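Local atomic coordinates of chromosome partition protein Smc (Pyrococcus furiosus, PDB entry 3KTA), a protein that is probably required for chromosome condensation and partitioning, and has an ABC-type ATPase head formed by its N- and C-terminal domains, the N-terminal one represented here. Residues Y3-E8 against Y85-D90; D98-R103 against W115-R120; K10-Y15 against S64-A69. One frame throughout, in Å; residues are numbered along the deposited sequence.

Contact 1: Y3-E8 against Y85-D90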
loop_
_atom_site.group_PDB
_atom_site.type_symbol
_atom_site.label_atom_id
_atom_site.label_comp_id
_atom_site.label_asym_id
_atom_site.label_seq_id
_atom_site.Cartn_x
_atom_site.Cartn_y
_atom_site.Cartn_z
ATOM N N TYR A 3 -13.396 -4.285 1.470
ATOM C CA TYR A 3 -12.668 -3.072 1.082
ATOM C C TYR A 3 -12.997 -1.962 2.043
ATOM O O TYR A 3 -13.993 -2.024 2.772
ATOM C CB TYR A 3 -12.983 -2.650 -0.354
ATOM C CG TYR A 3 -14.428 -2.357 -0.659
ATOM C CD1 TYR A 3 -15.275 -3.365 -1.123
ATOM C CD2 TYR A 3 -14.947 -1.078 -0.513
ATOM C CE1 TYR A 3 -16.604 -3.101 -1.424
ATOM C CE2 TYR A 3 -16.282 -0.806 -0.821
ATOM C CZ TYR A 3 -17.094 -1.827 -1.270
ATOM O OH TYR A 3 -18.408 -1.545 -1.570
ATOM N N ILE A 4 -12.151 -0.940 2.039
ATOM C CA ILE A 4 -12.296 0.176 2.955
ATOM C C ILE A 4 -13.316 1.193 2.440
ATOM O O ILE A 4 -13.176 1.731 1.345
ATOM C CB ILE A 4 -10.946 0.878 3.188
ATOM C CG1 ILE A 4 -9.889 -0.125 3.655
ATOM C CG2 ILE A 4 -11.107 2.045 4.195
ATOM C CD1 ILE A 4 -8.459 0.469 3.676
ATOM N N GLU A 5 -14.366 1.426 3.217
ATOM C CA GLU A 5 -15.346 2.438 2.836
ATOM C C GLU A 5 -14.861 3.820 3.254
ATOM O O GLU A 5 -14.916 4.775 2.474
ATOM C CB GLU A 5 -16.723 2.092 3.428
ATOM C CG GLU A 5 -17.250 0.810 2.817
ATOM C CD GLU A 5 -18.703 0.549 3.101
ATOM O OE1 GLU A 5 -19.089 0.620 4.290
ATOM O OE2 GLU A 5 -19.442 0.249 2.129
ATOM N N LYS A 6 -14.342 3.914 4.471
ATOM C CA LYS A 6 -13.853 5.190 4.979
ATOM C C LYS A 6 -13.009 5.015 6.232
ATOM O O LYS A 6 -13.064 3.968 6.898
ATOM C CB LYS A 6 -15.020 6.139 5.293
ATOM C CG LYS A 6 -15.921 5.653 6.446
ATOM C CD LYS A 6 -17.028 6.659 6.725
ATOM C CE LYS A 6 -17.907 6.166 7.876
ATOM N NZ LYS A 6 -19.007 7.127 8.200
ATOM N N LEU A 7 -12.237 6.059 6.539
ATOM C CA LEU A 7 -11.581 6.239 7.829
ATOM C C LEU A 7 -12.201 7.420 8.570
ATOM O O LEU A 7 -12.674 8.382 7.957
ATOM C CB LEU A 7 -10.100 6.571 7.653
ATOM C CG LEU A 7 -9.184 5.498 7.095
ATOM C CD1 LEU A 7 -7.880 6.129 6.645
ATOM C CD2 LEU A 7 -8.922 4.417 8.152
ATOM N N GLU A 8 -12.180 7.343 9.891
ATOM C CA GLU A 8 -12.504 8.479 10.752
ATOM C C GLU A 8 -11.324 8.709 11.690
ATOM O O GLU A 8 -10.945 7.811 12.442
ATOM C CB GLU A 8 -13.792 8.210 11.541
ATOM C CG GLU A 8 -15.031 8.314 10.676
ATOM C CD GLU A 8 -16.306 7.946 11.399
ATOM O OE1 GLU A 8 -16.227 7.459 12.544
ATOM O OE2 GLU A 8 -17.379 8.117 10.790
ATOM N N TYR A 85 -13.810 1.577 8.442
ATOM C CA TYR A 85 -15.082 0.936 8.075
ATOM C C TYR A 85 -14.860 0.059 6.842
ATOM O O TYR A 85 -14.542 0.569 5.754
ATOM C CB TYR A 85 -16.150 2.005 7.796
ATOM C CG TYR A 85 -16.547 2.794 9.027
ATOM C CD1 TYR A 85 -15.668 3.693 9.613
ATOM C CD2 TYR A 85 -17.785 2.617 9.615
ATOM C CE1 TYR A 85 -16.015 4.413 10.754
ATOM C CE2 TYR A 85 -18.144 3.330 10.758
ATOM C CZ TYR A 85 -17.254 4.221 11.321
ATOM O OH TYR A 85 -17.608 4.935 12.454
ATOM N N PHE A 86 -15.000 -1.256 7.007
ATOM C CA PHE A 86 -14.862 -2.172 5.882
ATOM C C PHE A 86 -16.218 -2.595 5.349
ATOM O O PHE A 86 -17.108 -2.987 6.114
ATOM C CB PHE A 86 -14.121 -3.439 6.291
ATOM C CG PHE A 86 -12.646 -3.266 6.439
ATOM C CD1 PHE A 86 -12.081 -3.064 7.697
ATOM C CD2 PHE A 86 -11.815 -3.335 5.326
ATOM C CE1 PHE A 86 -10.705 -2.921 7.844
ATOM C CE2 PHE A 86 -10.437 -3.199 5.468
ATOM C CZ PHE A 86 -9.890 -2.985 6.717
ATOM N N ASN A 87 -16.368 -2.570 4.034
ATOM C CA ASN A 87 -17.461 -3.308 3.424
ATOM C C ASN A 87 -17.140 -4.807 3.449
ATOM O O ASN A 87 -16.077 -5.231 2.997
ATOM C CB ASN A 87 -17.699 -2.825 1.994
ATOM C CG ASN A 87 -18.886 -3.499 1.356
ATOM O OD1 ASN A 87 -18.874 -4.702 1.137
ATOM N ND2 ASN A 87 -19.918 -2.720 1.048
ATOM N N ASN A 88 -18.055 -5.600 4.013
ATOM C CA ASN A 88 -17.864 -7.044 4.170
ATOM C C ASN A 88 -19.001 -7.810 3.517
ATOM O O ASN A 88 -19.331 -8.926 3.936
ATOM C CB ASN A 88 -17.768 -7.437 5.657
ATOM C CG ASN A 88 -17.301 -8.874 5.862
ATOM O OD1 ASN A 88 -16.339 -9.326 5.243
ATOM N ND2 ASN A 88 -17.986 -9.599 6.749
ATOM N N GLU A 89 -19.607 -7.230 2.491
ATOM C CA GLU A 89 -20.637 -7.976 1.770
ATOM C C GLU A 89 -20.097 -9.300 1.212
ATOM O O GLU A 89 -20.854 -10.271 1.048
ATOM C CB GLU A 89 -21.221 -7.131 0.655
ATOM C CG GLU A 89 -22.038 -5.969 1.134
ATOM C CD GLU A 89 -22.531 -5.125 -0.014
ATOM O OE1 GLU A 89 -23.006 -5.707 -1.007
ATOM O OE2 GLU A 89 -22.432 -3.886 0.070
ATOM N N ASP A 90 -18.795 -9.348 0.926
ATOM C CA ASP A 90 -18.170 -10.559 0.381
ATOM C C ASP A 90 -17.834 -11.606 1.444
ATOM O O ASP A 90 -17.363 -12.693 1.128
ATOM C CB ASP A 90 -16.926 -10.220 -0.452
ATOM C CG ASP A 90 -15.775 -9.629 0.379
ATOM O OD1 ASP A 90 -15.904 -9.420 1.609
ATOM O OD2 ASP A 90 -14.714 -9.359 -0.226
HETATM O O HOH W 1 -19.698 6.371 11.156
#
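Tyr3 and Asn87 exchange backbone hydrogen bonds in both directions, the shorter from Asn87 N to Tyr3 O at 2.7 Å, and start an antiparallel ladder. Ile4 then pairs with Phe86 without such bonds. Beyond it, Glu5 N and Lys6 O both bond to Tyr85, to its O and its N respectively, so that two residues face one: a classic beta bulge.

Ring faces carry a second set of contacts. The amide of Asn87 is stacked on the Tyr3 ring, planes 8° apart, with Asn87 CB 3.6 Å from the ring centroid. Lys6 CE sits over the centre of the Tyr85 ring, 3.7 Å from its centroid, and NZ makes a cation-pi contact with the same face. Lys6 CG, wedged between backbone N and carbonyl carbon (chi1 66°), also packs against this ring.

Among the polar tips, Tyr85 OH donates to Glu8 OE1 (2.9 Å), meeting it from above the carboxylate plane, while Glu8 OE2 holds Lys6 NZ in a salt bridge at 3.2 Å. Asn87 ND2 is shared by Glu5 OE2 and Glu89 OE2, and Asn87 OD1 accepts from Glu89 N in an Asx turn. An alanine in place of Tyr85 would probably leave Glu8 OE1 without its hydroxyl donor and open a gap beside Lys6 CE.

Ile4 CG1 meets Phe86 CE2 (3.6 Å) on the opposite face of the sheet. There Leu7 packs on helix 39-49, whereas Tyr85 lies against Glu99 and Val101 of strand 99-106; strand 3-10 also bonds to Phe24 and Ile22 on its other flank.

Contact 2: D98-R103 against W115-R120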
loop_
_atom_site.group_PDB
_atom_site.type_symbol
_atom_site.label_atom_id
_atom_site.label_comp_id
_atom_site.label_asym_id
_atom_site.label_seq_id
_atom_site.Cartn_x
_atom_site.Cartn_y
_atom_site.Cartn_z
ATOM N N ASP A 98 -22.496 -7.127 7.023
ATOM C CA ASP A 98 -22.061 -6.414 5.815
ATOM C C ASP A 98 -21.056 -5.308 6.086
ATOM O O ASP A 98 -20.396 -4.837 5.159
ATOM C CB ASP A 98 -23.253 -5.792 5.093
ATOM C CG ASP A 98 -24.116 -6.813 4.404
ATOM O OD1 ASP A 98 -23.694 -7.984 4.289
ATOM O OD2 ASP A 98 -25.221 -6.430 3.965
ATOM N N GLU A 99 -20.967 -4.869 7.339
ATOM C CA GLU A 99 -20.002 -3.845 7.724
ATOM C C GLU A 99 -19.172 -4.344 8.895
ATOM O O GLU A 99 -19.712 -4.900 9.860
ATOM C CB GLU A 99 -20.721 -2.551 8.107
ATOM C CG GLU A 99 -19.789 -1.425 8.547
ATOM C CD GLU A 99 -20.555 -0.231 9.097
ATOM O OE1 GLU A 99 -21.032 -0.299 10.253
ATOM O OE2 GLU A 99 -20.687 0.768 8.366
ATOM N N VAL A 100 -17.856 -4.168 8.806
ATOM C CA VAL A 100 -16.959 -4.481 9.909
ATOM C C VAL A 100 -16.219 -3.210 10.274
ATOM O O VAL A 100 -15.508 -2.651 9.435
ATOM C CB VAL A 100 -15.943 -5.580 9.532
ATOM C CG1 VAL A 100 -14.852 -5.723 10.607
ATOM C CG2 VAL A 100 -16.665 -6.922 9.289
ATOM N N VAL A 101 -16.398 -2.751 11.512
ATOM C CA VAL A 101 -15.813 -1.485 11.954
ATOM C C VAL A 101 -14.791 -1.807 13.027
ATOM O O VAL A 101 -15.108 -2.455 14.038
ATOM C CB VAL A 101 -16.886 -0.528 12.543
ATOM C CG1 VAL A 101 -16.262 0.835 12.941
ATOM C CG2 VAL A 101 -18.023 -0.307 11.551
ATOM N N ILE A 102 -13.564 -1.350 12.821
ATOM C CA ILE A 102 -12.516 -1.512 13.813
ATOM C C ILE A 102 -12.068 -0.125 14.273
ATOM O O ILE A 102 -11.895 0.779 13.455
ATOM C CB ILE A 102 -11.326 -2.295 13.244
ATOM C CG1 ILE A 102 -11.746 -3.729 12.907
ATOM C CG2 ILE A 102 -10.169 -2.288 14.215
ATOM C CD1 ILE A 102 -10.702 -4.495 12.097
ATOM N N ARG A 103 -11.915 0.049 15.584
ATOM C CA ARG A 103 -11.495 1.334 16.134
ATOM C C ARG A 103 -10.350 1.098 17.100
ATOM O O ARG A 103 -10.365 0.128 17.857
ATOM C CB ARG A 103 -12.653 2.031 16.867
ATOM C CG ARG A 103 -12.264 3.348 17.519
ATOM C CD ARG A 103 -13.465 4.281 17.640
ATOM N NE ARG A 103 -14.564 3.686 18.394
ATOM C CZ ARG A 103 -14.823 3.947 19.673
ATOM N NH1 ARG A 103 -14.053 4.787 20.356
ATOM N NH2 ARG A 103 -15.855 3.359 20.273
ATOM N N TRP A 115 -12.059 -1.522 19.566
ATOM C CA TRP A 115 -13.460 -1.915 19.402
ATOM C C TRP A 115 -13.600 -2.657 18.088
ATOM O O TRP A 115 -12.933 -2.325 17.111
ATOM C CB TRP A 115 -14.395 -0.705 19.351
ATOM C CG TRP A 115 -14.490 0.098 20.615
ATOM C CD1 TRP A 115 -15.531 0.108 21.496
ATOM C CD2 TRP A 115 -13.524 1.023 21.124
ATOM N NE1 TRP A 115 -15.271 0.981 22.527
ATOM C CE2 TRP A 115 -14.042 1.551 22.325
ATOM C CE3 TRP A 115 -12.269 1.460 20.683
ATOM C CZ2 TRP A 115 -13.345 2.488 23.089
ATOM C CZ3 TRP A 115 -11.580 2.381 21.438
ATOM C CH2 TRP A 115 -12.120 2.892 22.631
ATOM N N LEU A 116 -14.464 -3.665 18.077
ATOM C CA LEU A 116 -14.831 -4.376 16.869
ATOM C C LEU A 116 -16.351 -4.357 16.783
ATOM O O LEU A 116 -17.038 -4.827 17.696
ATOM C CB LEU A 116 -14.313 -5.816 16.904
ATOM C CG LEU A 116 -14.838 -6.761 15.826
ATOM C CD1 LEU A 116 -14.371 -6.321 14.430
ATOM C CD2 LEU A 116 -14.387 -8.197 16.115
ATOM N N ASN A 117 -16.880 -3.778 15.719
ATOM C CA ASN A 117 -18.324 -3.643 15.579
ATOM C C ASN A 117 -19.023 -3.092 16.823
ATOM O O ASN A 117 -20.085 -3.571 17.224
ATOM C CB ASN A 117 -18.958 -4.957 15.120
ATOM C CG ASN A 117 -18.628 -5.274 13.674
ATOM O OD1 ASN A 117 -18.144 -4.409 12.948
ATOM N ND2 ASN A 117 -18.890 -6.510 13.247
ATOM N N GLY A 118 -18.414 -2.079 17.424
ATOM C CA GLY A 118 -19.061 -1.331 18.481
ATOM C C GLY A 118 -18.942 -1.982 19.838
ATOM O O GLY A 118 -19.530 -1.496 20.806
ATOM N N ARG A 119 -18.182 -3.074 19.907
ATOM C CA ARG A 119 -17.936 -3.754 21.180
ATOM C C ARG A 119 -16.444 -3.759 21.491
ATOM O O ARG A 119 -15.634 -3.957 20.592
ATOM C CB ARG A 119 -18.492 -5.182 21.132
ATOM C CG ARG A 119 -20.011 -5.183 20.971
ATOM C CD ARG A 119 -20.538 -6.350 20.146
ATOM N NE ARG A 119 -21.961 -6.236 19.786
ATOM C CZ ARG A 119 -22.683 -5.109 19.788
ATOM N NH1 ARG A 119 -22.144 -3.946 20.136
ATOM N NH2 ARG A 119 -23.966 -5.141 19.433
ATOM N N ARG A 120 -16.076 -3.521 22.751
ATOM C CA ARG A 120 -14.662 -3.569 23.130
ATOM C C ARG A 120 -14.026 -4.920 22.754
ATOM O O ARG A 120 -14.652 -5.980 22.864
ATOM C CB ARG A 120 -14.478 -3.267 24.629
ATOM C CG ARG A 120 -14.728 -1.792 25.008
ATOM C CD ARG A 120 -13.717 -0.870 24.343
ATOM N NE ARG A 120 -12.367 -1.165 24.806
ATOM C CZ ARG A 120 -11.860 -0.719 25.950
ATOM N NH1 ARG A 120 -12.584 0.069 26.745
ATOM N NH2 ARG A 120 -10.623 -1.053 26.294
HETATM O O HOH W 2 -16.000 -0.707 16.337
#
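Val101 O is gripped twice: Asn117 N donates to it at 2.8 Å, and a water donates at 3.0 Å while accepting from Gly118 N. The water thus bridges strand 99-106 to the turn that follows Leu116. Asn117 answers with its side chain, its OD1 taking the N-H of Val101 at 2.8 Å with the donor nearly in line with the C=O bond. The amide oxygen stands in for a backbone carbonyl and continues the ladder one step past the non-hydrogen-bonded pair Ile102-Leu116; on the far side of that pair Arg103 and Trp115 bond backbone to backbone in both directions.

The side chains of Arg103 and Trp115 stack. The chain of Arg103 bends at chi3 (57°), which places NE; the guanidinium beyond it lies flat on the indole, planes about 16° apart, with CZ 3.6 Å from the centroid of the six-membered ring. NH2 sits over CE2 at 3.3 Å, and NH1 reaches across CH2 and CZ3 while making a salt bridge with Glu81. Arg120 CD lies on the opposite face, toward its rim.

On the other side of the sheet Leu116 CD1 touches Val100 CG1 (3.9 Å) and Ile102 CG1, next to Ile126 of helix 123-132. Leu116 to Arg119 forms a type I' turn, with Asn117 and Gly118 at positive phi. Strands 99-106 and 112-116 form a beta hairpin, and this tight turn returns the chain as strand 119-121, the edge of a meander within the sheet.

Contact 3: K10-Y15 against S64-A69; sequences KGFKSY and SDLIFA. With AP5 (bis(adenosine)-5'-pentaphosphate), chain E.
Two backbone hydrogen bonds, Phe68 N to Gly11 O (2.9 Å) and Lys13 N to Leu66 O (2.8 Å), bridge the loops 10-15 and 64-69 around Phe12 and Ile67. Gly11 and Lys13 both have positive phi.

Phe68 CG stands anti to the backbone N (chi1 174°), and the ring presents its edge to Lys13 O, which lies in the ring plane 3.1 Å from CD1. Across the contact, Leu66 CD2 packs on the aliphatic Lys13 CD at 3.8 Å. The Lys13 chain bends at chi3 so that CE lies close to N7B and C8B of AP5, while NZ forms a salt bridge with Asp44. Ser14 CB approaches the ribose oxygen O4J, and its OG bonds Asn41 as well as Ser146 of the partner Smc chain.

The adenine of AP5 that carries N6B and N1B is read, within this contact, by backbone atoms. Ile67 O accepts from N6B at 3.0 Å, with a weak second bond to Asp65 O, and Ala69 N donates to N1B at 3.1 Å in a nearly straight bond. A donor at N6 and an acceptor at N1 are what adenine offers; guanine, with a carbonyl at C6 and a hydrogen on N1, would probably be disfavoured.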
loop_
_atom_site.group_PDB
_atom_site.type_symbol
_atom_site.label_atom_id
_atom_site.label_comp_id
_atom_site.label_asym_id
_atom_site.label_seq_id
_atom_site.Cartn_x
_atom_site.Cartn_y
_atom_site.Cartn_z
ATOM N N LYS A 10 -9.608 11.085 14.705
ATOM C CA LYS A 10 -9.783 12.102 15.735
ATOM C C LYS A 10 -8.520 12.225 16.580
ATOM O O LYS A 10 -8.102 11.271 17.245
ATOM C CB LYS A 10 -10.988 11.773 16.625
ATOM C CG LYS A 10 -11.197 12.817 17.735
ATOM C CD LYS A 10 -12.328 12.457 18.679
ATOM C CE LYS A 10 -12.363 13.449 19.832
ATOM N NZ LYS A 10 -13.401 13.116 20.841
ATOM N N GLY A 11 -7.888 13.400 16.539
ATOM C CA GLY A 11 -6.685 13.633 17.313
ATOM C C GLY A 11 -5.497 12.850 16.793
ATOM O O GLY A 11 -4.536 12.578 17.524
ATOM N N PHE A 12 -5.552 12.492 15.509
ATOM C CA PHE A 12 -4.524 11.641 14.934
ATOM C C PHE A 12 -3.521 12.420 14.083
ATOM O O PHE A 12 -3.896 13.020 13.077
ATOM C CB PHE A 12 -5.147 10.515 14.100
ATOM C CG PHE A 12 -4.140 9.528 13.609
ATOM C CD1 PHE A 12 -3.735 8.481 14.412
ATOM C CD2 PHE A 12 -3.540 9.682 12.358
ATOM C CE1 PHE A 12 -2.777 7.592 13.990
ATOM C CE2 PHE A 12 -2.575 8.791 11.924
ATOM C CZ PHE A 12 -2.199 7.736 12.729
ATOM N N LYS A 13 -2.260 12.384 14.505
ATOM C CA LYS A 13 -1.166 13.123 13.872
ATOM C C LYS A 13 -1.581 14.538 13.470
ATOM O O LYS A 13 -2.052 15.300 14.310
ATOM C CB LYS A 13 -0.555 12.310 12.721
ATOM C CG LYS A 13 -0.024 10.954 13.192
ATOM C CD LYS A 13 0.770 10.206 12.123
ATOM C CE LYS A 13 2.154 10.788 11.986
ATOM N NZ LYS A 13 3.097 9.907 11.239
ATOM N N SER A 14 -1.400 14.920 12.208
ATOM C CA SER A 14 -1.679 16.300 11.806
ATOM C C SER A 14 -3.164 16.670 11.616
ATOM O O SER A 14 -3.480 17.798 11.219
ATOM C CB SER A 14 -0.931 16.611 10.507
ATOM O OG SER A 14 -1.351 15.719 9.478
ATOM N N TYR A 15 -4.080 15.746 11.892
ATOM C CA TYR A 15 -5.483 15.967 11.508
ATOM C C TYR A 15 -6.389 16.726 12.488
ATOM O O TYR A 15 -7.565 16.981 12.187
ATOM C CB TYR A 15 -6.131 14.672 10.978
ATOM C CG TYR A 15 -5.692 14.443 9.546
ATOM C CD1 TYR A 15 -6.379 15.023 8.484
ATOM C CD2 TYR A 15 -4.547 13.720 9.268
ATOM C CE1 TYR A 15 -5.951 14.851 7.170
ATOM C CE2 TYR A 15 -4.105 13.555 7.974
ATOM C CZ TYR A 15 -4.807 14.121 6.930
ATOM O OH TYR A 15 -4.358 13.947 5.644
ATOM N N SER A 64 2.493 7.274 21.668
ATOM C CA SER A 64 1.762 8.456 22.126
ATOM C C SER A 64 2.071 9.706 21.294
ATOM O O SER A 64 1.293 10.674 21.295
ATOM C CB SER A 64 2.033 8.727 23.610
ATOM O OG SER A 64 3.419 8.899 23.850
ATOM N N ASP A 65 3.198 9.681 20.582
ATOM C CA ASP A 65 3.599 10.798 19.727
ATOM C C ASP A 65 2.667 10.942 18.529
ATOM O O ASP A 65 2.749 11.922 17.782
ATOM C CB ASP A 65 5.032 10.613 19.231
ATOM C CG ASP A 65 6.068 10.799 20.336
ATOM O OD1 ASP A 65 5.803 11.563 21.288
ATOM O OD2 ASP A 65 7.153 10.189 20.238
ATOM N N LEU A 66 1.784 9.964 18.349
ATOM C CA LEU A 66 0.779 10.018 17.295
ATOM C C LEU A 66 -0.376 10.947 17.652
ATOM O O LEU A 66 -1.254 11.214 16.833
ATOM C CB LEU A 66 0.245 8.616 17.020
ATOM C CG LEU A 66 1.229 7.602 16.440
ATOM C CD1 LEU A 66 0.538 6.261 16.290
ATOM C CD2 LEU A 66 1.768 8.075 15.095
ATOM N N ILE A 67 -0.403 11.415 18.895
ATOM C CA ILE A 67 -1.486 12.277 19.321
ATOM C C ILE A 67 -1.266 13.695 18.835
ATOM O O ILE A 67 -0.184 14.264 19.032
ATOM C CB ILE A 67 -1.671 12.253 20.848
ATOM C CG1 ILE A 67 -1.995 10.826 21.299
ATOM C CG2 ILE A 67 -2.778 13.202 21.246
ATOM C CD1 ILE A 67 -2.094 10.669 22.821
ATOM N N PHE A 68 -2.294 14.243 18.197
ATOM C CA PHE A 68 -2.266 15.602 17.678
ATOM C C PHE A 68 -1.787 16.620 18.695
ATOM O O PHE A 68 -2.333 16.732 19.792
ATOM C CB PHE A 68 -3.636 16.024 17.182
ATOM C CG PHE A 68 -3.704 17.461 16.776
ATOM C CD1 PHE A 68 -3.007 17.915 15.659
ATOM C CD2 PHE A 68 -4.459 18.369 17.509
ATOM C CE1 PHE A 68 -3.078 19.246 15.275
ATOM C CE2 PHE A 68 -4.527 19.705 17.129
ATOM C CZ PHE A 68 -3.831 20.140 16.017
ATOM N N ALA A 69 -0.769 17.369 18.297
ATOM C CA ALA A 69 -0.292 18.513 19.049
ATOM C C ALA A 69 0.134 19.529 17.999
ATOM O O ALA A 69 1.135 19.327 17.316
ATOM C CB ALA A 69 0.869 18.117 19.909
HETATM P PA AP5 E . 10.048 15.650 4.976
HETATM O O1A AP5 E . 10.314 17.130 4.794
HETATM O O2A AP5 E . 10.241 15.205 6.402
HETATM O O3A AP5 E . 8.533 15.244 4.566
HETATM P PB AP5 E . 7.762 15.872 3.326
HETATM O O1B AP5 E . 8.717 16.080 2.168
HETATM O O2B AP5 E . 6.954 17.083 3.706
HETATM O O3B AP5 E . 6.848 14.554 3.155
HETATM P PG AP5 E . 5.650 14.523 2.146
HETATM O O1G AP5 E . 5.885 15.544 1.050
HETATM O O2G AP5 E . 5.585 13.117 1.638
HETATM O O3G AP5 E . 4.452 15.032 3.043
HETATM P PD AP5 E . 3.058 14.341 3.354
HETATM O O1D AP5 E . 1.968 15.049 2.610
HETATM O O2D AP5 E . 3.086 12.843 3.181
HETATM O O3D AP5 E . 2.941 14.761 4.909
HETATM P PE AP5 E . 2.915 13.751 6.173
HETATM O O1E AP5 E . 1.659 12.918 6.057
HETATM O O2E AP5 E . 4.205 13.026 6.299
HETATM O O5F AP5 E . 10.918 14.776 3.940
HETATM C C5F AP5 E . 12.266 14.396 4.154
HETATM C C4F AP5 E . 12.817 13.585 2.980
HETATM O O4F AP5 E . 12.284 12.273 3.033
HETATM C C3F AP5 E . 12.417 14.138 1.620
HETATM O O3F AP5 E . 13.334 13.686 0.645
HETATM C C2F AP5 E . 11.096 13.447 1.363
HETATM O O2F AP5 E . 10.837 13.309 -0.018
HETATM C C1F AP5 E . 11.288 12.096 2.036
HETATM N N9A AP5 E . 10.081 11.645 2.745
HETATM C C8A AP5 E . 8.999 12.399 3.109
HETATM N N7A AP5 E . 8.129 11.605 3.771
HETATM C C5A AP5 E . 8.640 10.354 3.828
HETATM C C6A AP5 E . 8.160 9.170 4.371
HETATM N N6A AP5 E . 6.918 9.104 4.859
HETATM N N1A AP5 E . 8.924 8.034 4.266
HETATM C C2A AP5 E . 10.155 8.067 3.636
HETATM N N3A AP5 E . 10.630 9.242 3.094
HETATM C C4A AP5 E . 9.875 10.367 3.186
HETATM O O5J AP5 E . 2.668 14.846 7.325
HETATM C C5J AP5 E . 3.753 15.553 7.898
HETATM C C4J AP5 E . 3.156 16.569 8.855
HETATM O O4J AP5 E . 2.466 15.872 9.890
HETATM C C3J AP5 E . 4.252 17.403 9.530
HETATM O O3J AP5 E . 3.880 18.759 9.489
HETATM C C2J AP5 E . 4.216 16.892 10.949
HETATM O O2J AP5 E . 4.678 17.848 11.891
HETATM C C1J AP5 E . 2.750 16.520 11.110
HETATM N N9B AP5 E . 2.580 15.655 12.285
HETATM C C8B AP5 E . 3.045 14.388 12.511
HETATM N N7B AP5 E . 2.657 14.003 13.748
HETATM C C5B AP5 E . 1.956 15.022 14.304
HETATM C C6B AP5 E . 1.337 15.188 15.536
HETATM N N6B AP5 E . 1.475 14.268 16.484
HETATM N N1B AP5 E . 0.697 16.371 15.795
HETATM C C2B AP5 E . 0.654 17.397 14.876
HETATM N N3B AP5 E . 1.271 17.225 13.655
HETATM C C4B AP5 E . 1.906 16.061 13.394
#

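From the N terminus, strand 3-10 enters the sheet and runs into the loop 10-15, so contacts 1 and 3 draw on adjoining pieces of chain although their centres are about 23 Å apart. Contact 3 closes the inner loop, from 15 to 64, which includes helix 39-49 and the ATP-binding residues; contact 1 closes the wider loop around it when strand 80-87 returns beside strand 3-10. Contact 2 follows in series, closing the short hairpin between 103 and 115. Contacts 1 and 2 touch directly through neighbouring strands 80-87 and 99-106, continuing one antiparallel sheet, whereas contact 3 joins loops at the nucleotide pocket.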